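Local coordinates for protein HTH-type transcriptional regulator PrpR (Mycobacterium tuberculosis, PDB 6D2S) that regulates expression of the enzymes that break down short-chain fatty acids through the glyoxylate and methylcitrate cycles, and is needed for growth inside macrophages, at residues A[51-56]-A[96-101]; A[90-95]-A[133-138]; A[165-170]-A[261-266]; A[183-188]-A[252-257]. All coordinates share one frame; numbering follows the deposited sequence. Where two conformers were deposited one is given.

Interaction 1 (A[51-56]-A[96-101]); sequences FGISVV and ALVGQS
Val98 meets Phe51 and Ile53 at once, and one methyl does the work. Its CG2 stands over the centre of the Phe51 ring, 4.3 Å above the plane. The same CG2 meets Ile53 CD1 tip to tip at 3.8 Å. With CG1 anti to the carbonyl carbon (chi1 -56°), CG2 is left in the crowded position between the backbone N and the carbonyl carbon, and from there it reaches both partners. The Phe51 ring extends past Val98 to the next residue. Its CZ lies 3.6 Å from Gly99 CA, where no side chain holds the ring off the backbone. The contact belongs to the IrrE N-terminal-like part of PrpR, a family of the Peptidase_MA clan. It joins the last turn of helix 84-99 to the end of helix 39-51 and the turn that leads from it into edge strand 54-58. Helix 84-99 closes here with a bond from Gln100 N to Ala96 O, 2.9 Å long. All the contacts across the two segments are apolar, and no hydrogen bond links them. Ile53 also packs on Met47 and on Leu76 of strand 75-79. Phe51 O accepts a hydrogen bond from Lys74 NZ.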
loop_
_atom_site.group_PDB
_atom_site.type_symbol
_atom_site.label_atom_id
_atom_site.label_comp_id
_atom_site.label_asym_id
_atom_site.label_seq_id
_atom_site.Cartn_x
_atom_site.Cartn_y
_atom_site.Cartn_z
ATOM N N PHE A 51 14.991 -0.038 19.524
ATOM C CA PHE A 51 13.932 -0.148 20.522
ATOM C C PHE A 51 14.088 -1.311 21.477
ATOM O O PHE A 51 13.318 -1.403 22.440
ATOM C CB PHE A 51 12.563 -0.262 19.837
ATOM C CG PHE A 51 12.257 0.884 18.949
ATOM C CD1 PHE A 51 12.482 0.803 17.586
ATOM C CD2 PHE A 51 11.780 2.069 19.479
ATOM C CE1 PHE A 51 12.222 1.876 16.771
ATOM C CE2 PHE A 51 11.516 3.143 18.667
ATOM C CZ PHE A 51 11.739 3.053 17.313
ATOM N N GLY A 52 15.072 -2.177 21.275
ATOM C CA GLY A 52 15.146 -3.347 22.113
ATOM C C GLY A 52 14.018 -4.323 21.879
ATOM O O GLY A 52 13.761 -5.167 22.736
ATOM N N ILE A 53 13.348 -4.240 20.734
ATOM C CA ILE A 53 12.285 -5.179 20.400
ATOM C C ILE A 53 12.890 -6.331 19.620
ATOM O O ILE A 53 13.619 -6.117 18.647
ATOM C CB ILE A 53 11.173 -4.491 19.601
ATOM C CG1 ILE A 53 10.472 -3.458 20.483
ATOM C CG2 ILE A 53 10.189 -5.534 19.044
ATOM C CD1 ILE A 53 9.560 -2.558 19.722
ATOM N N SER A 54 12.615 -7.556 20.065
ATOM C CA SER A 54 13.080 -8.761 19.391
ATOM C C SER A 54 11.989 -9.256 18.446
ATOM O O SER A 54 10.866 -9.535 18.884
ATOM C CB SER A 54 13.432 -9.848 20.408
ATOM O OG SER A 54 14.569 -9.484 21.180
ATOM N N VAL A 55 12.321 -9.381 17.174
ATOM C CA VAL A 55 11.397 -9.918 16.177
ATOM C C VAL A 55 11.668 -11.407 16.046
ATOM O O VAL A 55 12.828 -11.829 15.912
ATOM C CB VAL A 55 11.566 -9.211 14.819
ATOM C CG1 VAL A 55 10.717 -9.905 13.754
ATOM C CG2 VAL A 55 11.215 -7.733 14.926
ATOM N N VAL A 56 10.611 -12.213 16.117
ATOM C CA VAL A 56 10.719 -13.657 15.976
ATOM C C VAL A 56 9.657 -14.129 14.993
ATOM O O VAL A 56 8.512 -13.668 15.028
ATOM C CB VAL A 56 10.574 -14.374 17.335
ATOM C CG1 VAL A 56 9.264 -13.998 17.995
ATOM C CG2 VAL A 56 10.689 -15.875 17.161
ATOM N N ALA A 96 6.176 1.692 13.316
ATOM C CA ALA A 96 5.388 2.920 13.363
ATOM C C ALA A 96 4.600 3.015 14.658
ATOM O O ALA A 96 4.563 4.071 15.293
ATOM C CB ALA A 96 4.436 2.993 12.166
ATOM N N LEU A 97 3.936 1.929 15.048
ATOM C CA LEU A 97 3.127 1.959 16.262
ATOM C C LEU A 97 3.959 2.283 17.500
ATOM O O LEU A 97 3.463 2.961 18.410
ATOM C CB LEU A 97 2.397 0.619 16.418
ATOM C CG LEU A 97 1.328 0.359 15.344
ATOM C CD1 LEU A 97 0.737 -1.057 15.451
ATOM C CD2 LEU A 97 0.223 1.408 15.406
ATOM N N VAL A 98 5.224 1.846 17.555
ATOM C CA VAL A 98 6.021 2.029 18.770
ATOM C C VAL A 98 6.964 3.225 18.683
ATOM O O VAL A 98 7.281 3.844 19.705
ATOM C CB VAL A 98 6.826 0.757 19.130
ATOM C CG1 VAL A 98 5.903 -0.454 19.284
ATOM C CG2 VAL A 98 7.950 0.505 18.131
ATOM N N GLY A 99 7.434 3.552 17.486
ATOM C CA GLY A 99 8.439 4.590 17.332
ATOM C C GLY A 99 7.968 5.861 16.661
ATOM O O GLY A 99 8.680 6.869 16.665
ATOM N N GLN A 100 6.776 5.829 16.060
ATOM C CA GLN A 100 6.177 7.018 15.465
ATOM C C GLN A 100 4.811 7.307 16.076
ATOM O O GLN A 100 3.981 7.955 15.441
ATOM C CB GLN A 100 6.043 6.869 13.947
ATOM C CG GLN A 100 7.331 6.506 13.232
ATOM C CD GLN A 100 8.256 7.688 13.055
ATOM O OE1 GLN A 100 7.812 8.832 12.972
ATOM N NE2 GLN A 100 9.551 7.419 12.998
ATOM N N SER A 101 4.575 6.826 17.299
ATOM C CA SER A 101 3.260 6.941 17.924
ATOM C C SER A 101 2.851 8.400 18.120
ATOM O O SER A 101 1.705 8.776 17.843
ATOM C CB SER A 101 3.272 6.199 19.263
ATOM O OG SER A 101 1.968 6.072 19.786
#

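Interaction 2 (A[90-95]-A[133-138]); sequences QIATQL and AFLLPY
Leu95 and Phe134 cross at about a right angle, each pointing from its own helix toward the other. Leu95 CD2 touches the ring at Phe134 CE2, 4.2 Å away, and comes to it obliquely. Both side chains start out in the same way. CG is turned anti to the backbone N in Leu95 (chi1 164°) and in Phe134 (chi1 -166°). One turn earlier on the first helix, the small Ala92 is consistent with the close approach of the backbones here. The CA atoms of Ala92 and Phe134 are 7.0 Å apart, the nearest pair in this contact. Ala92 CB meets the root of the phenylalanine, Phe134 CB, at 4.3 Å. Leu135 leaves its backbone at an angle to this line, yet brings CD1 to 4.0 Å from the same Ala92 CB. The methyl of Ala92 thus has a partner from each of two successive residues. All four side chains are buried, and the contact is wholly apolar. In metallopeptidases related to the IrrE-like domain, the corresponding helix probably carries the HEXXH zinc motif; helix 84-99 contains no histidine. Around the contact, Leu43 of helix 39-51 packs on Phe134, and Met28 of helix 19-31 packs on Leu95. Ala131 of helix 116-135 lies against Ala92, one turn before Leu135.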
loop_
_atom_site.group_PDB
_atom_site.type_symbol
_atom_site.label_atom_id
_atom_site.label_comp_id
_atom_site.label_asym_id
_atom_site.label_seq_id
_atom_site.Cartn_x
_atom_site.Cartn_y
_atom_site.Cartn_z
ATOM N N GLN A 90 4.952 -6.214 8.198
ATOM C CA GLN A 90 4.469 -6.332 9.570
ATOM C C GLN A 90 5.412 -5.655 10.556
ATOM O O GLN A 90 4.963 -4.988 11.493
ATOM C CB GLN A 90 4.302 -7.805 9.943
ATOM C CG GLN A 90 3.213 -8.499 9.167
ATOM C CD GLN A 90 1.878 -7.786 9.296
ATOM O OE1 GLN A 90 1.417 -7.512 10.404
ATOM N NE2 GLN A 90 1.244 -7.500 8.161
ATOM N N ILE A 91 6.722 -5.863 10.391
ATOM C CA ILE A 91 7.686 -5.289 11.322
ATOM C C ILE A 91 7.670 -3.775 11.229
ATOM O O ILE A 91 7.713 -3.073 12.248
ATOM C CB ILE A 91 9.095 -5.852 11.052
ATOM C CG1 ILE A 91 9.089 -7.374 11.193
ATOM C CG2 ILE A 91 10.109 -5.213 12.011
ATOM C CD1 ILE A 91 10.308 -8.067 10.491
ATOM N N ALA A 92 7.606 -3.243 10.005
ATOM C CA ALA A 92 7.592 -1.796 9.846
ATOM C C ALA A 92 6.290 -1.193 10.356
ATOM O O ALA A 92 6.288 -0.060 10.855
ATOM C CB ALA A 92 7.826 -1.431 8.367
ATOM N N THR A 93 5.185 -1.935 10.261
ATOM C CA THR A 93 3.936 -1.470 10.856
ATOM C C THR A 93 4.084 -1.327 12.364
ATOM O O THR A 93 3.721 -0.294 12.937
ATOM C CB THR A 93 2.783 -2.414 10.505
ATOM O OG1 THR A 93 2.553 -2.379 9.093
ATOM C CG2 THR A 93 1.486 -1.966 11.212
ATOM N N GLN A 94 4.676 -2.337 13.020
ATOM C CA GLN A 94 4.906 -2.241 14.462
ATOM C C GLN A 94 5.908 -1.141 14.796
ATOM O O GLN A 94 5.775 -0.468 15.827
ATOM C CB GLN A 94 5.388 -3.588 15.016
ATOM C CG GLN A 94 5.370 -3.652 16.541
ATOM C CD GLN A 94 3.959 -3.560 17.080
ATOM O OE1 GLN A 94 3.687 -2.852 18.060
ATOM N NE2 GLN A 94 3.046 -4.279 16.439
ATOM N N LEU A 95 6.914 -0.937 13.934
ATOM C CA LEU A 95 7.868 0.150 14.144
ATOM C C LEU A 95 7.156 1.497 14.194
ATOM O O LEU A 95 7.469 2.352 15.035
ATOM C CB LEU A 95 8.921 0.147 13.028
ATOM C CG LEU A 95 9.785 1.407 12.826
ATOM C CD1 LEU A 95 10.491 1.822 14.086
ATOM C CD2 LEU A 95 10.805 1.185 11.693
ATOM N N ALA A 133 5.717 3.039 3.059
ATOM C CA ALA A 133 6.696 4.055 2.698
ATOM C C ALA A 133 8.097 3.679 3.155
ATOM O O ALA A 133 9.069 4.235 2.642
ATOM C CB ALA A 133 6.306 5.416 3.281
ATOM N N PHE A 134 8.218 2.734 4.090
ATOM C CA PHE A 134 9.532 2.241 4.491
ATOM C C PHE A 134 10.040 1.164 3.527
ATOM O O PHE A 134 11.199 1.201 3.085
ATOM C CB PHE A 134 9.450 1.694 5.924
ATOM C CG PHE A 134 10.797 1.466 6.555
ATOM C CD1 PHE A 134 11.561 0.364 6.202
ATOM C CD2 PHE A 134 11.310 2.365 7.471
ATOM C CE1 PHE A 134 12.816 0.159 6.757
ATOM C CE2 PHE A 134 12.571 2.163 8.020
ATOM C CZ PHE A 134 13.313 1.056 7.662
ATOM N N LEU A 135 9.183 0.187 3.205
ATOM C CA LEU A 135 9.540 -0.846 2.233
ATOM C C LEU A 135 9.796 -0.266 0.852
ATOM O O LEU A 135 10.604 -0.808 0.085
ATOM C CB LEU A 135 8.425 -1.887 2.132
ATOM C CG LEU A 135 8.506 -3.033 3.144
ATOM C CD1 LEU A 135 8.530 -2.487 4.569
ATOM C CD2 LEU A 135 7.344 -3.973 2.925
ATOM N N LEU A 136 9.086 0.803 0.501
ATOM C CA LEU A 136 9.165 1.408 -0.824
ATOM C C LEU A 136 9.508 2.878 -0.631
ATOM O O LEU A 136 8.648 3.762 -0.762
ATOM C CB LEU A 136 7.852 1.222 -1.585
ATOM C CG LEU A 136 7.397 -0.241 -1.631
ATOM C CD1 LEU A 136 5.927 -0.337 -2.109
ATOM C CD2 LEU A 136 8.343 -1.051 -2.534
ATOM N N PRO A 137 10.760 3.169 -0.287
ATOM C CA PRO A 137 11.140 4.554 0.016
ATOM C C PRO A 137 10.906 5.452 -1.190
ATOM O O PRO A 137 11.195 5.083 -2.333
ATOM C CB PRO A 137 12.629 4.447 0.385
ATOM C CG PRO A 137 13.085 3.151 -0.205
ATOM C CD PRO A 137 11.887 2.234 -0.119
ATOM N N TYR A 138 10.407 6.659 -0.918
ATOM C CA TYR A 138 9.738 7.444 -1.956
ATOM C C TYR A 138 10.609 7.657 -3.194
ATOM O O TYR A 138 10.203 7.320 -4.312
ATOM C CB TYR A 138 9.278 8.796 -1.384
ATOM C CG TYR A 138 8.271 9.486 -2.278
ATOM C CD1 TYR A 138 8.681 10.120 -3.454
ATOM C CD2 TYR A 138 6.917 9.492 -1.960
ATOM C CE1 TYR A 138 7.770 10.740 -4.292
ATOM C CE2 TYR A 138 5.986 10.118 -2.804
ATOM C CZ TYR A 138 6.428 10.740 -3.962
ATOM O OH TYR A 138 5.521 11.363 -4.792
#

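Interaction 3 (A[165-170]-A[261-266]); sequences TVCHRL and FAVGLG
This is a buried helix-on-sheet contact, made by Cys167 and Leu170 of helix 163-170 with Val263 and Leu265 of strand 261-268. The strand is the middle one of a five-stranded antiparallel sheet. The strand order 2-1-5-4-3 is that of GAF-type domains and fits the clan of the C-terminal ScfR region. The helix belongs to the IrrE-like region, so the contact joins the two parts of the protein. Helix and strand segments run nearly alongside, 32° apart in direction and 8.8 Å between axes. Val263 and Leu265 alternate with Gly264 and point at the helix from one face of the sheet. Cys167 sits between them. Its CB is 3.9 Å from Val263 CG1, but that valine is modelled in two conformers, so this contact is less certain. Its SG lies beside the backbone N (chi1 -72°) and also reaches Leu265 CD1 at 4.0 Å. Leu170, one turn on, crosses Leu265 at about a right angle, with CD1 to CD1 at 3.6 Å. Ile152 of helix 152-159 packs on both Cys167 and Leu170. The second branch of Leu265 turns to the helix backbone, where CD2 lies 3.7 Å from Cys167 O.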
loop_
_atom_site.group_PDB
_atom_site.type_symbol
_atom_site.label_atom_id
_atom_site.label_comp_id
_atom_site.label_asym_id
_atom_site.label_seq_id
_atom_site.Cartn_x
_atom_site.Cartn_y
_atom_site.Cartn_z
ATOM N N THR A 165 0.476 -4.229 -2.806
ATOM C CA THR A 165 1.379 -3.334 -2.087
ATOM C C THR A 165 2.001 -2.316 -3.036
ATOM O O THR A 165 2.085 -1.128 -2.709
ATOM C CB THR A 165 2.458 -4.152 -1.369
ATOM O OG1 THR A 165 1.824 -5.113 -0.514
ATOM C CG2 THR A 165 3.371 -3.254 -0.522
ATOM N N VAL A 166 2.418 -2.764 -4.226
ATOM C CA VAL A 166 2.908 -1.837 -5.250
ATOM C C VAL A 166 1.808 -0.864 -5.659
ATOM O O VAL A 166 2.034 0.347 -5.747
ATOM C CB VAL A 166 3.433 -2.603 -6.479
ATOM C CG1 VAL A 166 3.842 -1.611 -7.582
ATOM C CG2 VAL A 166 4.620 -3.519 -6.100
ATOM N N CYS A 167 0.614 -1.386 -5.962
ATOM C CA CYS A 167 -0.473 -0.518 -6.432
ATOM C C CYS A 167 -0.802 0.547 -5.401
ATOM O O CYS A 167 -0.987 1.725 -5.734
ATOM C CB CYS A 167 -1.729 -1.328 -6.739
ATOM S SG CYS A 167 -1.641 -2.320 -8.199
ATOM N N HIS A 168 -0.914 0.150 -4.137
ATOM C CA HIS A 168 -1.228 1.147 -3.128
ATOM C C HIS A 168 -0.144 2.208 -3.070
ATOM O O HIS A 168 -0.440 3.408 -3.023
ATOM C CB HIS A 168 -1.431 0.509 -1.755
ATOM C CG HIS A 168 -1.939 1.483 -0.741
ATOM N ND1 HIS A 168 -1.105 2.328 -0.040
ATOM C CD2 HIS A 168 -3.200 1.789 -0.350
ATOM C CE1 HIS A 168 -1.827 3.099 0.754
ATOM N NE2 HIS A 168 -3.101 2.792 0.585
ATOM N N ARG A 169 1.127 1.799 -3.103
ATOM C CA ARG A 169 2.191 2.800 -3.058
ATOM C C ARG A 169 2.145 3.727 -4.273
ATOM O O ARG A 169 2.365 4.941 -4.148
ATOM C CB ARG A 169 3.562 2.129 -2.955
ATOM C CG ARG A 169 4.683 3.122 -2.731
ATOM C CD ARG A 169 4.619 3.735 -1.313
ATOM N NE ARG A 169 5.846 4.467 -0.959
ATOM C CZ ARG A 169 5.883 5.724 -0.507
ATOM N NH1 ARG A 169 4.764 6.432 -0.378
ATOM N NH2 ARG A 169 7.050 6.279 -0.175
ATOM N N LEU A 170 1.890 3.181 -5.463
ATOM C CA LEU A 170 1.794 4.050 -6.637
ATOM C C LEU A 170 0.711 5.110 -6.439
ATOM O O LEU A 170 0.864 6.261 -6.872
ATOM C CB LEU A 170 1.517 3.219 -7.898
ATOM C CG LEU A 170 2.663 2.335 -8.411
ATOM C CD1 LEU A 170 2.163 1.378 -9.499
ATOM C CD2 LEU A 170 3.789 3.216 -8.971
ATOM N N PHE A 261 -9.211 -11.108 -3.833
ATOM C CA PHE A 261 -9.458 -9.724 -4.196
ATOM C C PHE A 261 -8.970 -9.465 -5.613
ATOM O O PHE A 261 -8.105 -10.172 -6.142
ATOM C CB PHE A 261 -8.755 -8.753 -3.230
ATOM C CG PHE A 261 -9.195 -8.891 -1.796
ATOM C CD1 PHE A 261 -10.265 -8.155 -1.309
ATOM C CD2 PHE A 261 -8.538 -9.756 -0.935
ATOM C CE1 PHE A 261 -10.672 -8.281 0.012
ATOM C CE2 PHE A 261 -8.938 -9.885 0.387
ATOM C CZ PHE A 261 -10.006 -9.146 0.860
ATOM N N ALA A 262 -9.540 -8.434 -6.221
ATOM C CA ALA A 262 -8.994 -7.828 -7.421
ATOM C C ALA A 262 -8.616 -6.399 -7.081
ATOM O O ALA A 262 -9.332 -5.719 -6.339
ATOM C CB ALA A 262 -9.989 -7.853 -8.580
ATOM N N VAL A 263 -7.497 -5.945 -7.630
ATOM C CA VAL A 263 -6.987 -4.607 -7.370
ATOM C C VAL A 263 -6.615 -3.970 -8.698
ATOM O O VAL A 263 -6.121 -4.646 -9.605
ATOM C CB VAL A 263 -5.785 -4.651 -6.406
ATOM C CG1 VAL A 263 -5.010 -3.346 -6.448
ATOM C CG2 VAL A 263 -6.273 -4.952 -4.997
ATOM N N GLY A 264 -6.876 -2.676 -8.823
ATOM C CA GLY A 264 -6.609 -1.993 -10.072
ATOM C C GLY A 264 -6.199 -0.556 -9.853
ATOM O O GLY A 264 -6.446 0.037 -8.797
ATOM N N LEU A 265 -5.556 -0.011 -10.878
ATOM C CA LEU A 265 -5.190 1.391 -10.958
ATOM C C LEU A 265 -5.750 1.967 -12.245
ATOM O O LEU A 265 -5.673 1.332 -13.301
ATOM C CB LEU A 265 -3.669 1.580 -10.954
ATOM C CG LEU A 265 -2.940 1.201 -9.673
ATOM C CD1 LEU A 265 -1.439 1.290 -9.917
ATOM C CD2 LEU A 265 -3.374 2.139 -8.548
ATOM N N GLY A 266 -6.275 3.175 -12.160
ATOM C CA GLY A 266 -6.696 3.906 -13.345
ATOM C C GLY A 266 -6.074 5.283 -13.360
ATOM O O GLY A 266 -6.016 5.962 -12.335
#

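Interaction 4 (A[183-188]-A[252-257]); sequences FIFVRT and LGYLGP. With CA (calcium ion), chain C.
Arg187 slides past Leu255 in the opposite direction, laying its aliphatic chain along the leucine's methyls. From CB the chain runs out extended, with CG anti to the backbone N (chi1 179°). CG lies 4.0 Å from Leu255 CD1. CD comes next and is modelled too close to both leucine methyls for its distances to be trusted. The chain then bends at chi3 (53°). As modelled, NE lies 3.5 Å and the guanidinium carbon CZ 4.1 Å from Leu255 CD2, though the doubtful fit at CD makes both values approximate. NE also points at a water, though that bond is doubtfully short. Arg187 belongs to strand 183-189 of the GAF-type antiparallel sheet, and 252-257 lies in the connection between neighbouring sheet strands 239-247 and 261-268. The water near NE sits 3.1 Å from Tyr254 OH, in the plane of the tyrosine ring. Tyr254 OH also lies 3.3 Å from CZ of Phe185, two residues before Arg187. Leu255 N is hydrogen-bonded to Glu164 OE2, which ties the connection to helix 163-170. Earlier in the same connection, Leu252 O binds a calcium ion at 2.3 Å. Three waters, Ala248 O and Asp250 OD2 complete its six ligands.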
loop_
_atom_site.group_PDB
_atom_site.type_symbol
_atom_site.label_atom_id
_atom_site.label_comp_id
_atom_site.label_asym_id
_atom_site.label_seq_id
_atom_site.Cartn_x
_atom_site.Cartn_y
_atom_site.Cartn_z
ATOM N N PHE A 183 -3.143 8.280 -9.792
ATOM C CA PHE A 183 -3.963 7.090 -9.997
ATOM C C PHE A 183 -5.218 7.127 -9.134
ATOM O O PHE A 183 -5.221 7.694 -8.039
ATOM C CB PHE A 183 -3.206 5.803 -9.653
ATOM C CG PHE A 183 -2.124 5.427 -10.629
ATOM C CD1 PHE A 183 -2.443 4.944 -11.892
ATOM C CD2 PHE A 183 -0.781 5.508 -10.255
ATOM C CE1 PHE A 183 -1.445 4.571 -12.776
ATOM C CE2 PHE A 183 0.225 5.129 -11.129
ATOM C CZ PHE A 183 -0.107 4.662 -12.393
ATOM N N ILE A 184 -6.289 6.508 -9.649
ATOM C CA ILE A 184 -7.391 6.017 -8.827
ATOM C C ILE A 184 -7.077 4.580 -8.449
ATOM O O ILE A 184 -6.808 3.750 -9.326
ATOM C CB ILE A 184 -8.728 6.083 -9.586
ATOM C CG1 ILE A 184 -9.071 7.514 -9.999
ATOM C CG2 ILE A 184 -9.840 5.433 -8.755
ATOM C CD1 ILE A 184 -10.183 7.575 -11.028
ATOM N N PHE A 185 -7.112 4.277 -7.156
ATOM C CA PHE A 185 -6.880 2.921 -6.669
ATOM C C PHE A 185 -8.219 2.271 -6.333
ATOM O O PHE A 185 -9.035 2.860 -5.619
ATOM C CB PHE A 185 -5.958 2.949 -5.449
ATOM C CG PHE A 185 -5.787 1.622 -4.763
ATOM C CD1 PHE A 185 -6.681 1.209 -3.780
ATOM C CD2 PHE A 185 -4.719 0.801 -5.071
ATOM C CE1 PHE A 185 -6.516 -0.009 -3.134
ATOM C CE2 PHE A 185 -4.540 -0.416 -4.419
ATOM C CZ PHE A 185 -5.440 -0.823 -3.455
ATOM N N VAL A 186 -8.454 1.071 -6.861
ATOM C CA VAL A 186 -9.704 0.354 -6.634
ATOM C C VAL A 186 -9.386 -1.066 -6.195
ATOM O O VAL A 186 -8.606 -1.767 -6.850
ATOM C CB VAL A 186 -10.602 0.333 -7.888
ATOM C CG1 VAL A 186 -11.832 -0.552 -7.640
ATOM C CG2 VAL A 186 -11.030 1.738 -8.259
ATOM N N ARG A 187 -9.990 -1.486 -5.093
ATOM C CA ARG A 187 -9.924 -2.861 -4.630
ATOM C C ARG A 187 -11.341 -3.380 -4.440
ATOM O O ARG A 187 -12.207 -2.666 -3.926
ATOM C CB ARG A 187 -9.145 -2.971 -3.319
ATOM C CG ARG A 187 -9.071 -4.386 -2.789
ATOM C CD ARG A 187 -8.308 -4.452 -1.486
ATOM N NE ARG A 187 -8.826 -3.519 -0.491
ATOM C CZ ARG A 187 -9.981 -3.677 0.148
ATOM N NH1 ARG A 187 -10.748 -4.726 -0.117
ATOM N NH2 ARG A 187 -10.372 -2.784 1.046
ATOM N N THR A 188 -11.577 -4.620 -4.859
ATOM C CA THR A 188 -12.894 -5.223 -4.734
ATOM C C THR A 188 -12.739 -6.704 -4.433
ATOM O O THR A 188 -11.751 -7.329 -4.826
ATOM C CB THR A 188 -13.723 -5.040 -6.015
ATOM O OG1 THR A 188 -15.012 -5.640 -5.846
ATOM C CG2 THR A 188 -13.031 -5.695 -7.197
ATOM N N LEU A 252 2.171 -13.018 0.336
ATOM C CA LEU A 252 2.649 -11.726 -0.127
ATOM C C LEU A 252 1.472 -10.775 -0.323
ATOM O O LEU A 252 0.343 -11.207 -0.562
ATOM C CB LEU A 252 3.436 -11.875 -1.430
ATOM C CG LEU A 252 4.536 -10.861 -1.737
ATOM C CD1 LEU A 252 5.527 -10.741 -0.588
ATOM C CD2 LEU A 252 5.257 -11.267 -3.022
ATOM N N GLY A 253 1.747 -9.475 -0.223
ATOM C CA GLY A 253 0.705 -8.470 -0.301
ATOM C C GLY A 253 0.001 -8.268 1.028
ATOM O O GLY A 253 -0.099 -9.200 1.830
ATOM N N TYR A 254 -0.498 -7.055 1.277
ATOM C CA TYR A 254 -1.094 -6.768 2.574
ATOM C C TYR A 254 -2.522 -7.277 2.701
ATOM O O TYR A 254 -3.035 -7.333 3.820
ATOM C CB TYR A 254 -1.063 -5.259 2.871
ATOM C CG TYR A 254 -1.868 -4.402 1.909
ATOM C CD1 TYR A 254 -3.247 -4.254 2.060
ATOM C CD2 TYR A 254 -1.249 -3.726 0.863
ATOM C CE1 TYR A 254 -3.981 -3.468 1.179
ATOM C CE2 TYR A 254 -1.978 -2.936 -0.017
ATOM C CZ TYR A 254 -3.339 -2.812 0.144
ATOM O OH TYR A 254 -4.060 -2.024 -0.733
ATOM N N LEU A 255 -3.179 -7.648 1.603
ATOM C CA LEU A 255 -4.554 -8.120 1.706
ATOM C C LEU A 255 -4.587 -9.530 2.288
ATOM O O LEU A 255 -3.811 -10.402 1.885
ATOM C CB LEU A 255 -5.241 -8.074 0.341
ATOM C CG LEU A 255 -5.561 -6.649 -0.135
ATOM C CD1 LEU A 255 -5.983 -6.608 -1.603
ATOM C CD2 LEU A 255 -6.637 -6.010 0.747
ATOM N N GLY A 256 -5.475 -9.745 3.255
ATOM C CA GLY A 256 -5.566 -11.012 3.938
ATOM C C GLY A 256 -5.805 -12.160 2.979
ATOM O O GLY A 256 -6.508 -12.024 1.973
ATOM N N PRO A 257 -5.210 -13.317 3.269
ATOM C CA PRO A 257 -5.439 -14.507 2.445
ATOM C C PRO A 257 -6.782 -15.180 2.680
ATOM O O PRO A 257 -7.016 -16.258 2.128
ATOM C CB PRO A 257 -4.288 -15.429 2.872
ATOM C CG PRO A 257 -4.074 -15.083 4.302
ATOM C CD PRO A 257 -4.304 -13.594 4.398
HETATM CA CA CA C . -1.075 -12.143 -2.063
HETATM O O HOH W 1 -7.065 -1.872 -0.151
HETATM O O HOH W 2 -0.461 -10.227 -3.437
HETATM O O HOH W 3 -2.774 -10.637 -1.618
HETATM O O HOH W 4 -1.522 -13.334 0.207
#

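How the interactions relate
The four contacts form two pairs. Interactions 1 and 2 share helix 84-99, with centres 12 Å apart, and Leu95 of interaction 2 packs on Phe51 of interaction 1. Interactions 3 and 4 are closer, with centres 6 Å apart. Their strands are neighbours in one sheet, joined for example by Ile184 N and Gly266 O at 2.8 Å. Interactions 2 and 3 connect the pairs through a probable hydrogen bond from Arg169 NE to Leu136 O, 2.9 Å long. Interactions 1 and 3 do not touch; their nearest atoms are about 13 Å apart. The calcium ion bound in interaction 4 is about 9 Å from the side chain of Val263 in interaction 3.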